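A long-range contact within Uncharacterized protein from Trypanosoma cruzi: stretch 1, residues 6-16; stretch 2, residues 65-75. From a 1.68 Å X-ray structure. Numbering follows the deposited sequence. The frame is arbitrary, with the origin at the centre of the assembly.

Stretch 1 (6-16) RQKFYPEEELV
Stretch 2 (65-75) NEAYSYDVNLT

How do the backbones meet? Stretch 1 is extended at Gln7 and Lys8, kinks at Phe9 (phi/psi -80/-27), is extended again at Tyr10 and Pro11, the N-cap, and turns helical from Glu12; stretch 2 folds through consecutive type I turns, Tyr68–Asp71 and Asp71–Leu74. CA atoms of Lys8 and Tyr70 lie 4.6 Å apart, those of Tyr10 and Ser69 4.7 Å, those of Glu12 and Glu66 5.8 Å, so the stretches pass in opposite directions. Ser69 O accepts two hydrogen bonds, from Phe9 N (2.8 Å) and Tyr10 N (3.2 Å).

What satisfies the hydroxyls of Tyr10 and Ser69? Tyr10 (chi1 m, chi2 -57°) points its CB toward stretch 2, and its OH donates a very short 2.4 Å hydrogen bond to Val72 O. Ser69 OG (chi1 m) donates to Glu12 OE2 at 2.8 Å.

How are the carboxylates accommodated? Glu12 OE2 and Glu66 OE2, both acceptors, approach to 3.2 Å. Lys8, all-trans, offsets this repulsion: its NZ forms salt bridges to Glu66 OE2 (2.9 Å) and Glu12 OE1 (2.7 Å), plus a weak hydrogen bond to Glu12 OE2 (3.0 Å). Glu12 is m, p; Glu66 is m, t, at phi/psi 74/14.

Which apolar surfaces close the contact? Val72 CB (chi1 p) sits over a face of Phe9 (m, chi2 -81°), 3.7 Å from CE2, while Lys8 CG covers a face of Tyr70 (m, chi2 85°). Deeper, Leu15 CD1 (m, t) meets Tyr68 CB at 3.7 Å, and Leu74 CD2 (m, t) lies 3.6 Å from Tyr10 CD2.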

ATOM      1  N   ARG A   6     -10.267 -17.835 -10.766  1.00 55.42           N
ATOM      2  CA  ARG A   6     -10.117 -16.339 -10.704  1.00 53.65           C
ATOM      3  C   ARG A   6     -11.450 -15.708 -10.295  1.00 51.00           C
ATOM      4  O   ARG A   6     -12.188 -15.245 -11.187  1.00 58.56           O
ATOM      5  CB  ARG A   6      -9.648 -15.772 -12.049  1.00 52.12           C
ATOM      6  N   GLN A   7     -11.733 -15.686  -8.989  1.00 43.00           N
ATOM      7  CA  GLN A   7     -12.944 -15.055  -8.397  1.00 40.03           C
ATOM      8  C   GLN A   7     -12.622 -13.603  -8.028  1.00 35.26           C
ATOM      9  O   GLN A   7     -11.469 -13.320  -7.637  1.00 32.93           O
ATOM     10  CB  GLN A   7     -13.394 -15.807  -7.146  1.00 40.93           C
ATOM     11  CG  GLN A   7     -14.160 -17.092  -7.419  1.00 42.54           C
ATOM     12  CD  GLN A   7     -14.582 -17.722  -6.114  1.00 45.82           C
ATOM     13  OE1 GLN A   7     -13.757 -18.227  -5.360  1.00 49.90           O
ATOM     14  NE2 GLN A   7     -15.874 -17.700  -5.834  1.00 49.00           N
ATOM     15  N   LYS A   8     -13.606 -12.717  -8.156  1.00 32.80           N
ATOM     16  CA  LYS A   8     -13.520 -11.326  -7.643  1.00 30.44           C
ATOM     17  C   LYS A   8     -13.880 -11.337  -6.155  1.00 28.58           C
ATOM     18  O   LYS A   8     -15.094 -11.356  -5.789  1.00 29.34           O
ATOM     19  CB  LYS A   8     -14.416 -10.376  -8.427  1.00 30.51           C
ATOM     20  CG  LYS A   8     -14.185  -8.928  -8.065  1.00 29.34           C
ATOM     21  CD  LYS A   8     -15.210  -7.993  -8.638  1.00 31.28           C
ATOM     22  CE  LYS A   8     -14.916  -6.564  -8.263  1.00 30.13           C
ATOM     23  NZ  LYS A   8     -15.440  -5.617  -9.272  1.00 31.37           N
ATOM     24  N   PHE A   9     -12.864 -11.337  -5.304  1.00 24.85           N
ATOM     25  CA  PHE A   9     -13.073 -11.529  -3.853  1.00 22.75           C
ATOM     26  C   PHE A   9     -13.538 -10.205  -3.248  1.00 21.18           C
ATOM     27  O   PHE A   9     -14.194 -10.263  -2.238  1.00 21.56           O
ATOM     28  CB  PHE A   9     -11.804 -12.024  -3.161  1.00 23.54           C
ATOM     29  CG  PHE A   9     -11.487 -13.461  -3.482  1.00 23.94           C
ATOM     30  CD1 PHE A   9     -12.138 -14.486  -2.820  1.00 25.80           C
ATOM     31  CD2 PHE A   9     -10.558 -13.775  -4.463  1.00 27.25           C
ATOM     32  CE1 PHE A   9     -11.861 -15.812  -3.120  1.00 27.97           C
ATOM     33  CE2 PHE A   9     -10.297 -15.103  -4.773  1.00 27.47           C
ATOM     34  CZ  PHE A   9     -10.943 -16.113  -4.098  1.00 27.37           C
ATOM     35  N   TYR A  10     -13.182  -9.061  -3.827  1.00 20.20           N
ATOM     36  CA  TYR A  10     -13.233  -7.780  -3.086  1.00 20.85           C
ATOM     37  C   TYR A  10     -13.830  -6.659  -3.925  1.00 22.17           C
ATOM     38  O   TYR A  10     -13.426  -6.423  -5.053  1.00 25.55           O
ATOM     39  CB  TYR A  10     -11.850  -7.394  -2.555  1.00 20.35           C
ATOM     40  CG  TYR A  10     -11.180  -8.453  -1.731  1.00 20.73           C
ATOM     41  CD1 TYR A  10     -11.799  -8.965  -0.604  1.00 21.28           C
ATOM     42  CD2 TYR A  10      -9.948  -8.968  -2.084  1.00 19.99           C
ATOM     43  CE1 TYR A  10     -11.196  -9.938   0.174  1.00 21.37           C
ATOM     44  CE2 TYR A  10      -9.323  -9.931  -1.310  1.00 20.89           C
ATOM     45  CZ  TYR A  10      -9.950 -10.420  -0.186  1.00 20.93           C
ATOM     46  OH  TYR A  10      -9.370 -11.392   0.577  1.00 24.13           O
ATOM     47  N   PRO A  11     -14.772  -5.881  -3.360  1.00 21.23           N
ATOM     48  CA  PRO A  11     -15.323  -4.732  -4.068  1.00 21.67           C
ATOM     49  C   PRO A  11     -14.282  -3.601  -4.111  1.00 22.32           C
ATOM     50  O   PRO A  11     -13.636  -3.348  -3.111  1.00 19.80           O
ATOM     51  CB  PRO A  11     -16.574  -4.309  -3.287  1.00 21.06           C
ATOM     52  CG  PRO A  11     -16.577  -5.151  -2.020  1.00 21.94           C
ATOM     53  CD  PRO A  11     -15.344  -6.039  -2.013  1.00 22.07           C
ATOM     54  N   GLU A  12     -14.121  -2.961  -5.277  1.00 23.11           N
ATOM     55  CA  GLU A  12     -13.164  -1.835  -5.442  1.00 25.35           C
ATOM     56  C   GLU A  12     -13.438  -0.780  -4.367  1.00 23.24           C
ATOM     57  O   GLU A  12     -12.470  -0.210  -3.831  1.00 22.61           O
ATOM     58  CB  GLU A  12     -13.291  -1.212  -6.834  1.00 28.12           C
ATOM     59  CG  GLU A  12     -12.692  -2.053  -7.920  1.00 32.55           C
ATOM     60  CD  GLU A  12     -13.482  -3.297  -8.252  1.00 36.79           C
ATOM     61  OE1 GLU A  12     -14.740  -3.311  -8.027  1.00 33.67           O
ATOM     62  OE2 GLU A  12     -12.834  -4.266  -8.699  1.00 45.30           O
ATOM     63  N   GLU A  13     -14.707  -0.532  -4.031  1.00 21.64           N
ATOM     64  CA  GLU A  13     -15.061   0.552  -3.090  1.00 23.68           C
ATOM     65  C   GLU A  13     -14.403   0.289  -1.726  1.00 21.54           C
ATOM     66  O   GLU A  13     -13.917   1.237  -1.085  1.00 21.74           O
ATOM     67  CB  GLU A  13     -16.577   0.695  -2.995  1.00 25.39           C
ATOM     68  CG  GLU A  13     -17.238   1.092  -4.314  1.00 31.71           C
ATOM     69  CD  GLU A  13     -17.632  -0.013  -5.293  1.00 34.67           C
ATOM     70  OE1 GLU A  13     -17.208  -1.203  -5.098  1.00 29.17           O
ATOM     71  OE2 GLU A  13     -18.367   0.323  -6.283  1.00 34.79           O
ATOM     72  N   GLU A  14     -14.380  -0.968  -1.301  1.00 22.47           N
ATOM     73  CA  GLU A  14     -13.792  -1.366  -0.002  1.00 20.78           C
ATOM     74  C   GLU A  14     -12.272  -1.287  -0.057  1.00 19.95           C
ATOM     75  O   GLU A  14     -11.681  -0.892   0.954  1.00 19.80           O
ATOM     76  CB  GLU A  14     -14.253  -2.761   0.412  1.00 20.60           C
ATOM     77  CG  GLU A  14     -15.690  -2.782   0.848  1.00 21.58           C
ATOM     78  CD  GLU A  14     -16.142  -4.135   1.365  1.00 22.84           C
ATOM     79  OE1 GLU A  14     -15.341  -5.124   1.261  1.00 22.22           O
ATOM     80  OE2 GLU A  14     -17.278  -4.200   1.883  1.00 22.72           O
ATOM     81  N   LEU A  15     -11.656  -1.668  -1.176  1.00 19.67           N
ATOM     82  CA  LEU A  15     -10.187  -1.660  -1.314  1.00 20.22           C
ATOM     83  C   LEU A  15      -9.689  -0.209  -1.391  1.00 20.55           C
ATOM     84  O   LEU A  15      -8.601   0.080  -0.884  1.00 20.22           O
ATOM     85  CB  LEU A  15      -9.771  -2.497  -2.527  1.00 20.81           C
ATOM     86  CG  LEU A  15     -10.005  -4.006  -2.408  1.00 22.42           C
ATOM     87  CD1 LEU A  15      -9.306  -4.773  -3.521  1.00 26.59           C
ATOM     88  CD2 LEU A  15      -9.555  -4.543  -1.059  1.00 23.19           C
ATOM     89  N   VAL A  16     -10.414   0.682  -2.065  1.00 20.34           N
ATOM     90  CA  VAL A  16     -10.054   2.129  -2.051  1.00 21.74           C
ATOM     91  C   VAL A  16     -10.074   2.622  -0.601  1.00 20.43           C
ATOM     92  O   VAL A  16      -9.112   3.264  -0.177  1.00 21.07           O
ATOM     93  CB  VAL A  16     -10.987   2.952  -2.957  1.00 22.07           C
ATOM     94  CG1 VAL A  16     -10.765   4.434  -2.763  1.00 23.94           C
ATOM     95  CG2 VAL A  16     -10.788   2.562  -4.412  1.00 23.20           C
ATOM     96  N   ASN A  65      -9.381   0.659  -9.960  1.00 29.87           N
ATOM     97  CA  ASN A  65      -9.286   0.090 -11.327  1.00 32.93           C
ATOM     98  C   ASN A  65      -9.367  -1.437 -11.276  1.00 34.87           C
ATOM     99  O   ASN A  65      -9.141  -2.052 -12.332  1.00 34.67           O
ATOM    100  CB  ASN A  65      -7.988   0.508 -12.029  1.00 33.91           C
ATOM    101  CG  ASN A  65      -7.937   1.985 -12.353  1.00 39.44           C
ATOM    102  N   GLU A  66      -9.663  -2.033 -10.109  1.00 35.12           N
ATOM    103  CA  GLU A  66      -9.828  -3.510  -9.929  1.00 34.36           C
ATOM    104  C   GLU A  66      -8.484  -4.250  -9.951  1.00 32.53           C
ATOM    105  O   GLU A  66      -8.516  -5.489  -9.984  1.00 33.94           O
ATOM    106  CB  GLU A  66     -10.673  -4.163 -11.032  1.00 40.95           C
ATOM    107  CG  GLU A  66     -11.971  -3.462 -11.393  1.00 44.60           C
ATOM    108  CD  GLU A  66     -12.931  -4.410 -12.106  1.00 53.09           C
ATOM    109  OE1 GLU A  66     -12.532  -4.954 -13.160  1.00 60.94           O
ATOM    110  OE2 GLU A  66     -14.047  -4.660 -11.581  1.00 53.68           O
ATOM    111  N   ALA A  67      -7.350  -3.565  -9.839  1.00 31.20           N
ATOM    112  CA  ALA A  67      -6.008  -4.196  -9.898  1.00 30.13           C
ATOM    113  C   ALA A  67      -5.880  -5.291  -8.826  1.00 28.89           C
ATOM    114  O   ALA A  67      -5.228  -6.326  -9.083  1.00 27.61           O
ATOM    115  CB  ALA A  67      -4.945  -3.141  -9.731  1.00 32.32           C
ATOM    116  N   TYR A  68      -6.498  -5.091  -7.653  1.00 28.64           N
ATOM    117  CA  TYR A  68      -6.243  -5.905  -6.432  1.00 25.85           C
ATOM    118  C   TYR A  68      -7.391  -6.880  -6.114  1.00 26.03           C
ATOM    119  O   TYR A  68      -7.205  -7.729  -5.219  1.00 26.57           O
ATOM    120  CB  TYR A  68      -6.049  -4.983  -5.218  1.00 25.41           C
ATOM    121  CG  TYR A  68      -4.915  -3.997  -5.291  1.00 25.53           C
ATOM    122  CD1 TYR A  68      -3.631  -4.355  -5.694  1.00 27.35           C
ATOM    123  CD2 TYR A  68      -5.120  -2.686  -4.885  1.00 25.13           C
ATOM    124  CE1 TYR A  68      -2.594  -3.429  -5.710  1.00 25.43           C
ATOM    125  CE2 TYR A  68      -4.098  -1.757  -4.881  1.00 27.45           C
ATOM    126  CZ  TYR A  68      -2.832  -2.119  -5.313  1.00 27.78           C
ATOM    127  OH  TYR A  68      -1.859  -1.156  -5.298  1.00 25.08           O
ATOM    128  N   SER A  69      -8.529  -6.790  -6.802  1.00 24.11           N
ATOM    129  CA  SER A  69      -9.825  -7.383  -6.348  1.00 25.58           C
ATOM    130  C   SER A  69      -9.856  -8.911  -6.516  1.00 27.70           C
ATOM    131  O   SER A  69     -10.801  -9.531  -5.981  1.00 25.03           O
ATOM    132  CB  SER A  69     -10.982  -6.756  -7.057  1.00 25.93           C
ATOM    133  OG  SER A  69     -11.064  -5.364  -6.796  1.00 28.48           O
ATOM    134  N   TYR A  70      -8.911  -9.491  -7.266  1.00 28.33           N
ATOM    135  CA  TYR A  70      -8.891 -10.932  -7.636  1.00 31.11           C
ATOM    136  C   TYR A  70      -7.862 -11.718  -6.816  1.00 30.21           C
ATOM    137  O   TYR A  70      -7.832 -12.946  -6.984  1.00 30.58           O
ATOM    138  CB  TYR A  70      -8.678 -11.085  -9.146  1.00 33.16           C
ATOM    139  CG  TYR A  70      -9.790 -10.456  -9.941  1.00 33.00           C
ATOM    140  CD1 TYR A  70      -9.768  -9.107 -10.244  1.00 35.59           C
ATOM    141  CD2 TYR A  70     -10.908 -11.187 -10.314  1.00 35.47           C
ATOM    142  CE1 TYR A  70     -10.811  -8.502 -10.925  1.00 37.11           C
ATOM    143  CE2 TYR A  70     -11.957 -10.602 -11.001  1.00 37.05           C
ATOM    144  CZ  TYR A  70     -11.911  -9.252 -11.303  1.00 36.19           C
ATOM    145  OH  TYR A  70     -12.932  -8.664 -11.985  1.00 41.36           O
ATOM    146  N   ASP A  71      -7.076 -11.076  -5.945  1.00 30.31           N
ATOM    147  CA  ASP A  71      -6.064 -11.765  -5.094  1.00 32.05           C
ATOM    148  C   ASP A  71      -6.654 -12.026  -3.710  1.00 30.47           C
ATOM    149  O   ASP A  71      -6.788 -11.065  -2.959  1.00 27.21           O
ATOM    150  CB  ASP A  71      -4.789 -10.942  -4.877  1.00 36.09           C
ATOM    151  CG  ASP A  71      -3.969 -10.661  -6.121  1.00 40.22           C
ATOM    152  OD1 ASP A  71      -4.144 -11.395  -7.131  1.00 41.56           O
ATOM    153  OD2 ASP A  71      -3.142  -9.720  -6.058  1.00 39.98           O
ATOM    154  N   VAL A  72      -6.923 -13.277  -3.342  1.00 29.46           N
ATOM    155  CA  VAL A  72      -7.590 -13.565  -2.037  1.00 30.05           C
ATOM    156  C   VAL A  72      -6.730 -13.012  -0.882  1.00 28.86           C
ATOM    157  O   VAL A  72      -7.322 -12.517   0.102  1.00 25.20           O
ATOM    158  CB  VAL A  72      -7.934 -15.058  -1.870  1.00 30.29           C
ATOM    159  CG1 VAL A  72      -6.714 -15.943  -1.681  1.00 31.94           C
ATOM    160  CG2 VAL A  72      -8.911 -15.251  -0.726  1.00 31.37           C
ATOM    161  N   ASN A  73      -5.388 -13.059  -0.957  1.00 27.24           N
ATOM    162  CA  ASN A  73      -4.554 -12.559   0.170  1.00 28.89           C
ATOM    163  C   ASN A  73      -4.032 -11.150  -0.148  1.00 27.01           C
ATOM    164  O   ASN A  73      -3.139 -10.708   0.566  1.00 26.31           O
ATOM    165  CB  ASN A  73      -3.423 -13.516   0.576  1.00 30.14           C
ATOM    166  CG  ASN A  73      -2.820 -13.146   1.921  1.00 31.01           C
ATOM    167  OD1 ASN A  73      -3.533 -12.834   2.876  1.00 31.75           O
ATOM    168  ND2 ASN A  73      -1.499 -13.139   2.011  1.00 34.14           N
ATOM    169  N   LEU A  74      -4.594 -10.463  -1.153  1.00 26.03           N
ATOM    170  CA  LEU A  74      -4.219  -9.079  -1.574  1.00 26.74           C
ATOM    171  C   LEU A  74      -2.699  -9.000  -1.770  1.00 28.35           C
ATOM    172  O   LEU A  74      -2.090  -7.962  -1.441  1.00 25.02           O
ATOM    173  CB  LEU A  74      -4.712  -8.064  -0.529  1.00 25.00           C
ATOM    174  CG  LEU A  74      -6.230  -7.838  -0.485  1.00 24.50           C
ATOM    175  CD1 LEU A  74      -6.600  -6.930   0.674  1.00 23.59           C
ATOM    176  CD2 LEU A  74      -6.760  -7.251  -1.784  1.00 24.90           C
ATOM    177  N   THR A  75      -2.105 -10.037  -2.357  1.00 28.62           N
ATOM    178  CA  THR A  75      -0.636 -10.135  -2.552  1.00 30.07           C
ATOM    179  C   THR A  75      -0.111  -8.893  -3.282  1.00 26.81           C
ATOM    180  O   THR A  75       0.948  -8.368  -2.866  1.00 26.26           O
ATOM    181  CB  THR A  75      -0.264 -11.417  -3.309  1.00 32.51           C
ATOM    182  OG1 THR A  75      -0.834 -12.501  -2.573  1.00 34.40           O
ATOM    183  CG2 THR A  75       1.232 -11.583  -3.458  1.00 33.21           C
TER